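Local coordinates for protein alpha-1,6-mannanase (PDB 4V1S) that probably hydrolyses alpha-1,6-linked mannan as a family 76 glycoside hydrolase of the gut symbiont Bacteroides thetaiotaomicron, at residues A[55-60]-A[67-72]; A[77-82]-A[372-377]. One frame throughout, in Å; residues are numbered along the deposited sequence. Where two conformers were deposited one is given.

Contact 1 (A[55-60]-A[67-72])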
ATOM      1  N   SER A  55       5.999  19.227   0.925  1.00 15.12           N
ATOM      2  CA  SER A  55       5.864  20.639   0.616  0.50 15.67           C
ATOM      3  C   SER A  55       5.581  20.819  -0.874  1.00 14.82           C
ATOM      4  O   SER A  55       4.734  21.630  -1.272  1.00 17.18           O
ATOM      5  CB  SER A  55       7.125  21.401   1.024  0.50 16.47           C
ATOM      6  OG  SER A  55       6.998  22.754   0.703  0.50 17.65           O
ATOM      7  N   VAL A  56       6.271  20.047  -1.703  1.00 14.93           N
ATOM      8  CA  VAL A  56       6.051  20.158  -3.152  1.00 15.18           C
ATOM      9  C   VAL A  56       4.704  19.603  -3.572  1.00 15.07           C
ATOM     10  O   VAL A  56       3.993  20.206  -4.369  1.00 16.33           O
ATOM     11  CB  VAL A  56       7.191  19.534  -3.954  1.00 15.71           C
ATOM     12  CG1 VAL A  56       6.953  19.657  -5.450  1.00 19.52           C
ATOM     13  CG2 VAL A  56       8.491  20.300  -3.646  1.00 20.26           C
ATOM     14  N   ILE A  57       4.338  18.465  -3.012  1.00 12.38           N
ATOM     15  CA  ILE A  57       2.981  17.915  -3.228  1.00 11.40           C
ATOM     16  C   ILE A  57       1.902  18.932  -2.871  1.00 13.53           C
ATOM     17  O   ILE A  57       0.948  19.106  -3.614  1.00 16.71           O
ATOM     18  CB  ILE A  57       2.754  16.635  -2.408  1.00 11.85           C
ATOM     19  CG1 ILE A  57       3.663  15.503  -2.892  1.00 13.82           C
ATOM     20  CG2 ILE A  57       1.310  16.162  -2.467  1.00 13.65           C
ATOM     21  CD1 ILE A  57       3.889  14.437  -1.838  1.00 13.51           C
ATOM     22  N   ASP A  58       2.041  19.590  -1.714  1.00 13.71           N
ATOM     23  CA  ASP A  58       1.036  20.580  -1.298  1.00 14.99           C
ATOM     24  C   ASP A  58       0.985  21.744  -2.260  1.00 16.14           C
ATOM     25  O   ASP A  58      -0.096  22.148  -2.659  1.00 15.05           O
ATOM     26  CB  ASP A  58       1.268  21.061   0.134  1.00 17.11           C
ATOM     27  CG  ASP A  58       0.790  20.065   1.185  1.00 18.27           C
ATOM     28  OD1 ASP A  58       0.200  19.004   0.821  1.00 18.33           O
ATOM     29  OD2 ASP A  58       1.023  20.359   2.386  1.00 24.57           O
ATOM     30  N   LYS A  59       2.148  22.255  -2.656  1.00 15.33           N
ATOM     31  CA  LYS A  59       2.208  23.366  -3.580  0.50 15.97           C
ATOM     32  C   LYS A  59       1.499  22.999  -4.894  1.00 15.90           C
ATOM     33  O   LYS A  59       0.670  23.746  -5.410  1.00 17.56           O
ATOM     34  CB  LYS A  59       3.681  23.755  -3.796  0.50 15.20           C
ATOM     35  CG  LYS A  59       3.852  25.144  -4.348  0.50 17.33           C
ATOM     36  CD  LYS A  59       5.327  25.542  -4.377  0.50 17.77           C
ATOM     37  CE  LYS A  59       6.164  24.436  -5.022  0.50 20.61           C
ATOM     38  NZ  LYS A  59       7.367  24.917  -5.767  0.50 20.23           N
ATOM     39  N   ASP A  60       1.813  21.827  -5.421  1.00 13.94           N
ATOM     40  CA  ASP A  60       1.342  21.438  -6.759  1.00 14.67           C
ATOM     41  C   ASP A  60      -0.102  20.962  -6.765  1.00 13.50           C
ATOM     42  O   ASP A  60      -0.833  21.261  -7.712  1.00 16.12           O
ATOM     43  CB  ASP A  60       2.190  20.289  -7.337  1.00 14.81           C
ATOM     44  CG  ASP A  60       3.579  20.719  -7.761  1.00 17.77           C
ATOM     45  OD1 ASP A  60       3.818  21.931  -8.005  1.00 18.98           O
ATOM     46  OD2 ASP A  60       4.434  19.800  -7.878  1.00 18.08           O
ATOM     47  N   HIS A  67      -8.224  20.365   2.736  1.00 14.53           N
ATOM     48  CA  HIS A  67      -7.247  19.282   2.960  1.00 15.37           C
ATOM     49  C   HIS A  67      -7.403  18.149   1.955  1.00 14.44           C
ATOM     50  O   HIS A  67      -7.105  16.976   2.255  1.00 15.45           O
ATOM     51  CB  HIS A  67      -7.351  18.745   4.392  1.00 18.31           C
ATOM     52  CG  HIS A  67      -7.026  19.766   5.438  1.00 21.05           C
ATOM     53  ND1 HIS A  67      -5.745  20.211   5.680  1.00 29.34           N
ATOM     54  CD2 HIS A  67      -7.827  20.428   6.301  1.00 25.41           C
ATOM     55  CE1 HIS A  67      -5.772  21.116   6.641  1.00 27.19           C
ATOM     56  NE2 HIS A  67      -7.024  21.266   7.037  1.00 26.41           N
ATOM     57  N   SER A  68      -7.842  18.522   0.756  1.00 12.73           N
ATOM     58  CA  SER A  68      -8.047  17.594  -0.361  1.00 13.44           C
ATOM     59  C   SER A  68      -7.019  17.927  -1.441  1.00 13.41           C
ATOM     60  O   SER A  68      -6.356  18.981  -1.398  1.00 12.88           O
ATOM     61  CB  SER A  68      -9.465  17.747  -0.946  1.00 16.72           C
ATOM     62  OG  SER A  68     -10.456  17.487   0.036  1.00 17.85           O
ATOM     63  N   TYR A  69      -6.862  16.983  -2.373  1.00 12.27           N
ATOM     64  CA  TYR A  69      -5.838  17.049  -3.416  1.00 12.24           C
ATOM     65  C   TYR A  69      -6.442  16.821  -4.770  1.00 11.96           C
ATOM     66  O   TYR A  69      -7.352  15.991  -4.926  1.00 13.39           O
ATOM     67  CB  TYR A  69      -4.749  15.991  -3.139  1.00 13.22           C
ATOM     68  CG  TYR A  69      -3.957  16.370  -1.909  1.00 13.26           C
ATOM     69  CD1 TYR A  69      -4.431  16.066  -0.638  1.00 14.77           C
ATOM     70  CD2 TYR A  69      -2.750  17.088  -2.009  1.00 12.63           C
ATOM     71  CE1 TYR A  69      -3.770  16.490   0.501  1.00 16.23           C
ATOM     72  CE2 TYR A  69      -2.066  17.509  -0.871  1.00 12.51           C
ATOM     73  CZ  TYR A  69      -2.585  17.197   0.385  1.00 13.23           C
ATOM     74  OH  TYR A  69      -1.947  17.603   1.526  1.00 16.15           O
ATOM     75  N   TYR A  70      -5.890  17.537  -5.747  1.00 14.03           N
ATOM     76  CA  TYR A  70      -6.161  17.282  -7.152  1.00 13.02           C
ATOM     77  C   TYR A  70      -5.482  16.001  -7.607  1.00 13.46           C
ATOM     78  O   TYR A  70      -4.480  15.600  -7.047  1.00 13.40           O
ATOM     79  CB  TYR A  70      -5.623  18.408  -8.025  1.00 13.09           C
ATOM     80  CG  TYR A  70      -6.272  19.765  -7.880  1.00 13.39           C
ATOM     81  CD1 TYR A  70      -7.587  19.969  -8.232  1.00 13.48           C
ATOM     82  CD2 TYR A  70      -5.540  20.852  -7.437  1.00 13.76           C
ATOM     83  CE1 TYR A  70      -8.160  21.225  -8.152  1.00 15.35           C
ATOM     84  CE2 TYR A  70      -6.104  22.106  -7.353  1.00 13.93           C
ATOM     85  CZ  TYR A  70      -7.425  22.285  -7.695  1.00 14.99           C
ATOM     86  OH  TYR A  70      -7.995  23.549  -7.629  1.00 18.21           O
ATOM     87  N   GLU A  71      -6.032  15.374  -8.653  1.00 11.38           N
ATOM     88  CA  GLU A  71      -5.429  14.160  -9.202  1.00 12.43           C
ATOM     89  C   GLU A  71      -4.095  14.395  -9.883  1.00 13.36           C
ATOM     90  O   GLU A  71      -3.189  13.576  -9.773  1.00 14.03           O
ATOM     91  CB  GLU A  71      -6.370  13.473 -10.194  1.00 13.03           C
ATOM     92  CG  GLU A  71      -5.850  12.156 -10.780  1.00 15.52           C
ATOM     93  CD  GLU A  71      -5.490  11.082  -9.744  1.00 15.77           C
ATOM     94  OE1 GLU A  71      -5.938  11.175  -8.595  1.00 14.81           O
ATOM     95  OE2 GLU A  71      -4.715  10.144 -10.067  1.00 18.45           O
ATOM     96  N   ASN A  72      -3.981  15.480 -10.649  1.00 14.83           N
ATOM     97  CA  ASN A  72      -2.821  15.636 -11.516  1.00 14.71           C
ATOM     98  C   ASN A  72      -2.541  17.113 -11.810  1.00 14.19           C
ATOM     99  O   ASN A  72      -3.254  18.014 -11.338  1.00 15.08           O
ATOM    100  CB  ASN A  72      -2.990  14.805 -12.791  1.00 17.25           C
ATOM    101  CG  ASN A  72      -4.150  15.274 -13.646  1.00 16.94           C
ATOM    102  OD1 ASN A  72      -4.440  16.472 -13.731  1.00 18.25           O
ATOM    103  ND2 ASN A  72      -4.815  14.338 -14.275  1.00 19.09           N
TER

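Contact 2 (A[77-82]-A[372-377])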
ATOM      1  N   GLN A  77      -9.747  17.904 -11.456  1.00 18.98           N
ATOM      2  CA  GLN A  77     -10.569  16.914 -10.786  1.00 19.30           C
ATOM      3  C   GLN A  77      -9.958  16.645  -9.432  1.00 15.34           C
ATOM      4  O   GLN A  77      -8.724  16.627  -9.296  1.00 16.69           O
ATOM      5  CB  GLN A  77     -10.557  15.588 -11.570  1.00 23.89           C
ATOM      6  N   VAL A  78     -10.815  16.385  -8.443  1.00 14.90           N
ATOM      7  CA  VAL A  78     -10.366  15.897  -7.162  0.50 13.48           C
ATOM      8  C   VAL A  78      -9.680  14.539  -7.386  1.00 14.52           C
ATOM      9  O   VAL A  78     -10.103  13.742  -8.239  1.00 15.47           O
ATOM     10  CB  VAL A  78     -11.527  15.739  -6.150  0.50 12.10           C
ATOM     11  CG1 VAL A  78     -10.976  15.416  -4.765  0.50  8.00           C
ATOM     12  CG2 VAL A  78     -12.397  16.991  -6.069  0.50 14.36           C
ATOM     13  N   SER A  79      -8.633  14.283  -6.615  1.00 12.01           N
ATOM     14  CA  SER A  79      -7.885  13.032  -6.702  1.00 11.97           C
ATOM     15  C   SER A  79      -8.717  11.794  -6.405  1.00 11.83           C
ATOM     16  O   SER A  79      -9.634  11.792  -5.567  1.00 12.31           O
ATOM     17  CB  SER A  79      -6.718  13.066  -5.730  1.00 12.37           C
ATOM     18  OG  SER A  79      -7.143  13.288  -4.385  1.00 12.81           O
ATOM     19  N   PHE A  80      -8.391  10.720  -7.116  1.00 13.40           N
ATOM     20  CA  PHE A  80      -8.830   9.404  -6.729  1.00 11.97           C
ATOM     21  C   PHE A  80      -8.257   9.077  -5.360  1.00 11.05           C
ATOM     22  O   PHE A  80      -7.286   9.673  -4.913  1.00 11.46           O
ATOM     23  CB  PHE A  80      -8.379   8.366  -7.739  1.00 13.32           C
ATOM     24  CG  PHE A  80      -8.992   8.538  -9.106  1.00 14.90           C
ATOM     25  CD1 PHE A  80     -10.325   8.260  -9.322  1.00 16.19           C
ATOM     26  CD2 PHE A  80      -8.226   8.960 -10.184  1.00 14.53           C
ATOM     27  CE1 PHE A  80     -10.904   8.425 -10.558  1.00 18.12           C
ATOM     28  CE2 PHE A  80      -8.794   9.104 -11.437  1.00 16.51           C
ATOM     29  CZ  PHE A  80     -10.139   8.831 -11.618  1.00 17.15           C
ATOM     30  N   ILE A  81      -8.884   8.130  -4.681  1.00  9.97           N
ATOM     31  CA  ILE A  81      -8.517   7.849  -3.304  1.00 10.76           C
ATOM     32  C   ILE A  81      -7.044   7.398  -3.169  1.00 11.72           C
ATOM     33  O   ILE A  81      -6.361   7.721  -2.163  1.00 10.99           O
ATOM     34  CB  ILE A  81      -9.514   6.852  -2.665  1.00 10.26           C
ATOM     35  CG1 ILE A  81      -9.397   6.866  -1.154  1.00 11.68           C
ATOM     36  CG2 ILE A  81      -9.331   5.438  -3.211  1.00 11.66           C
ATOM     37  CD1 ILE A  81     -10.474   6.049  -0.468  1.00 13.59           C
ATOM     38  N   TRP A  82      -6.546   6.675  -4.176  1.00 10.75           N
ATOM     39  CA  TRP A  82      -5.242   5.970  -4.027  1.00 10.59           C
ATOM     40  C   TRP A  82      -4.099   6.887  -3.548  1.00 12.24           C
ATOM     41  O   TRP A  82      -3.396   6.562  -2.616  1.00 10.84           O
ATOM     42  CB  TRP A  82      -4.881   5.330  -5.374  1.00 13.12           C
ATOM     43  CG  TRP A  82      -3.802   4.326  -5.340  1.00 13.07           C
ATOM     44  CD1 TRP A  82      -2.981   4.002  -4.311  1.00 13.18           C
ATOM     45  CD2 TRP A  82      -3.391   3.546  -6.450  1.00 12.50           C
ATOM     46  NE1 TRP A  82      -2.093   3.014  -4.702  1.00 12.68           N
ATOM     47  CE2 TRP A  82      -2.321   2.725  -6.019  1.00 11.55           C
ATOM     48  CE3 TRP A  82      -3.814   3.464  -7.779  1.00 13.86           C
ATOM     49  CZ2 TRP A  82      -1.679   1.845  -6.866  1.00 13.48           C
ATOM     50  CZ3 TRP A  82      -3.198   2.546  -8.609  1.00 14.79           C
ATOM     51  CH2 TRP A  82      -2.129   1.772  -8.158  1.00 14.89           C
ATOM     52  N   TYR A 372       2.223  14.667 -13.997  1.00 19.76           N
ATOM     53  CA  TYR A 372       2.334  13.910 -12.754  1.00 18.11           C
ATOM     54  C   TYR A 372       0.957  13.711 -12.144  1.00 17.85           C
ATOM     55  O   TYR A 372       0.073  14.545 -12.323  1.00 17.56           O
ATOM     56  CB  TYR A 372       3.259  14.628 -11.754  1.00 20.61           C
ATOM     57  CG  TYR A 372       2.949  16.093 -11.561  1.00 21.11           C
ATOM     58  CD1 TYR A 372       1.974  16.516 -10.661  1.00 24.35           C
ATOM     59  CD2 TYR A 372       3.626  17.073 -12.296  1.00 25.70           C
ATOM     60  CE1 TYR A 372       1.682  17.867 -10.493  1.00 24.15           C
ATOM     61  CE2 TYR A 372       3.333  18.418 -12.128  1.00 26.87           C
ATOM     62  CZ  TYR A 372       2.358  18.808 -11.227  1.00 25.67           C
ATOM     63  OH  TYR A 372       2.068  20.160 -11.060  1.00 27.42           O
ATOM     64  N   ASP A 373       0.773  12.596 -11.430  1.00 17.13           N
ATOM     65  CA  ASP A 373      -0.418  12.436 -10.585  1.00 17.19           C
ATOM     66  C   ASP A 373      -0.014  12.285  -9.121  1.00 13.03           C
ATOM     67  O   ASP A 373       1.169  12.088  -8.791  1.00 16.28           O
ATOM     68  CB  ASP A 373      -1.474  11.415 -11.129  1.00 22.67           C
ATOM     69  CG  ASP A 373      -1.084   9.988 -11.017  1.00 25.27           C
ATOM     70  OD1 ASP A 373      -0.713   9.552  -9.889  1.00 21.23           O
ATOM     71  OD2 ASP A 373      -1.270   9.265 -12.059  1.00 24.72           O
ATOM     72  N   LEU A 374      -1.003  12.437  -8.261  1.00 13.14           N
ATOM     73  CA  LEU A 374      -0.803  12.463  -6.830  1.00 12.01           C
ATOM     74  C   LEU A 374      -0.022  11.258  -6.309  1.00 13.50           C
ATOM     75  O   LEU A 374       0.747  11.402  -5.392  1.00 15.45           O
ATOM     76  CB  LEU A 374      -2.160  12.536  -6.135  1.00 12.72           C
ATOM     77  CG  LEU A 374      -2.152  12.682  -4.596  1.00 14.40           C
ATOM     78  CD1 LEU A 374      -1.427  13.960  -4.184  1.00 12.43           C
ATOM     79  CD2 LEU A 374      -3.590  12.647  -4.089  1.00 13.60           C
ATOM     80  N   ARG A 375      -0.233  10.072  -6.873  1.00 11.41           N
ATOM     81  CA  ARG A 375       0.452   8.932  -6.292  1.00 12.64           C
ATOM     82  C   ARG A 375       1.940   8.941  -6.491  1.00 11.43           C
ATOM     83  O   ARG A 375       2.660   8.295  -5.695  1.00 13.93           O
ATOM     84  CB  ARG A 375      -0.175   7.563  -6.542  1.00 23.46           C
ATOM     85  CG  ARG A 375      -0.368   7.263  -7.924  1.00 19.52           C
ATOM     86  CD  ARG A 375      -1.477   6.244  -8.253  1.00 14.71           C
ATOM     87  NE  ARG A 375      -1.357   6.526  -9.664  1.00 19.42           N
ATOM     88  CZ  ARG A 375      -1.487   5.726 -10.685  1.00 16.30           C
ATOM     89  NH1 ARG A 375      -1.868   4.471 -10.551  1.00 23.42           N
ATOM     90  NH2 ARG A 375      -1.238   6.253 -11.891  1.00 17.05           N
ATOM     91  N   PHE A 376       2.436   9.647  -7.516  1.00 13.59           N
ATOM     92  CA  PHE A 376       3.855   9.509  -7.846  1.00 13.25           C
ATOM     93  C   PHE A 376       4.755  10.055  -6.710  1.00 12.53           C
ATOM     94  O   PHE A 376       5.781   9.462  -6.362  1.00 14.95           O
ATOM     95  CB  PHE A 376       4.237  10.216  -9.145  1.00 14.81           C
ATOM     96  CG  PHE A 376       3.497   9.773 -10.394  1.00 14.70           C
ATOM     97  CD1 PHE A 376       2.609   8.694 -10.424  1.00 16.06           C
ATOM     98  CD2 PHE A 376       3.740  10.468 -11.594  1.00 17.04           C
ATOM     99  CE1 PHE A 376       1.953   8.350 -11.588  1.00 18.49           C
ATOM    100  CE2 PHE A 376       3.088  10.118 -12.766  1.00 18.71           C
ATOM    101  CZ  PHE A 376       2.184   9.056 -12.768  1.00 18.96           C
ATOM    102  N   SER A 377       4.407  11.220  -6.165  1.00 13.41           N
ATOM    103  CA  SER A 377       5.242  11.819  -5.137  1.00 11.74           C
ATOM    104  C   SER A 377       4.812  11.376  -3.750  1.00 10.82           C
ATOM    105  O   SER A 377       5.641  11.328  -2.849  1.00 13.57           O
ATOM    106  CB  SER A 377       5.266  13.341  -5.211  1.00 13.87           C
ATOM    107  OG  SER A 377       6.024  13.768  -6.334  1.00 18.93           O
TER

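Contact 1 (A[55-60]-A[67-72])
Tyr-69 belongs to the long connection between two successive helices, 46-61 and 81-97, of a helical barrel of the six-hairpin glycosidase type, and it turns back to Ile-57 and Asp-58 on the first of them. It is a worked example of how one aromatic side chain can fix a loop to the helix it has just left, using a polar tip and an apolar flank at once. At the tip there is one hydrogen bond across the contact: Tyr-69 OH donates to Asp-58 OD1 over 2.7 Å. The hydroxyl arrives on the syn side of that oxygen but lies 29° out of the carboxylate plane, and OD1 in turn sits at the edge of the phenol, close to the ring plane. The carboxylate and ring planes are 31° apart. OD1 leans toward one side of the phenol, so that it also comes within 3.2 Å of Tyr-69 CE2, whereas Asp-58 OD2 stays 4.1 Å from Tyr-69 OH and adds no second bond. Near the same ring carbon, CE2, the CG2 methyl of Ile-57 supplies the apolar flank. This methyl, set anti to the backbone N, is aimed at the tyrosine, and the two side chains cross at about a right angle. Leu-374 of helix 374-394 packs against both Ile-57 and Tyr-69, while Asn-84, Leu-87 and Tyr-91 of helix 81-97 also touch the tyrosine side chain. A phenylalanine in place of Tyr-69 would probably keep much of this packing but leave Asp-58 OD1 without its phenolic donor, loosening the tie between loop and helix. The apolar part of the contact closes where Ile-57 CG2 rests 4.0 Å from Tyr-69 CE2.

Contact 2 (A[77-82]-A[372-377])
Arg-375 lies across the indole of Trp-82 by its aliphatic part, not by a flat stack of its guanidinium. Its CD stands over one face of the six-membered ring, 3.9 Å from the centroid and 22° off the normal, a CH-pi contact. Beyond it the guanidinium is tilted steeply, its plane 66° from that of the indole, and presents an edge: NH1 comes to 3.0 Å from Trp-82 CZ3, a tight approach. The tilt is consistent with the hold of Asp-373, which Arg-375 grips side-on with two nitrogens. Arg-375 NE donates nearly straight to Asp-373 OD1 (3.1 Å), and Arg-375 NH2 forms a salt bridge with Asp-373 OD2 (3.0 Å), so rotation of the group is probably restrained. CG of Arg-375 lies between its own backbone N and carbonyl carbon (chi1 55°), which swings the extended chain back toward the aspartate. That carboxylate also caps the helix: through its anti lone pair, OD1 accepts Arg-375 N. Tyr-314 joins the cluster through a cation-pi contact with the arginine. Beside this pair, Leu-374 CD2 packs 3.6 Å from Ser-79 CB, while Ser-79 OG bonds to Tyr-69 O. Here the N-capped start of helix 374-394 meets the start of helix 81-97, within the (alpha/alpha)6 barrel expected of family 76 and the six-hairpin glycosidases.

Overall arrangement
Along the chain contact 1 closes before contact 2 opens, and their centres are 8 Å apart. The loop 67-72 is their common ground: Tyr-69 O lies 2.7 Å from Ser-79 N, and Glu-71 O lies 2.9 Å from Leu-374 N, both probable hydrogen bonds that tie the loop to either segment of contact 2. The loop thus spans from helix 46-61 to the starts of helices 81-97 and 374-394. Contact 1, centred about 19 Å from the chain's centre, lies farther out than contact 2, at about 14 Å. Beside contact 2 a glycerol, probably from the crystallisation liquor, lies about 4 Å from the Trp-82 side chain and may mark a pocket.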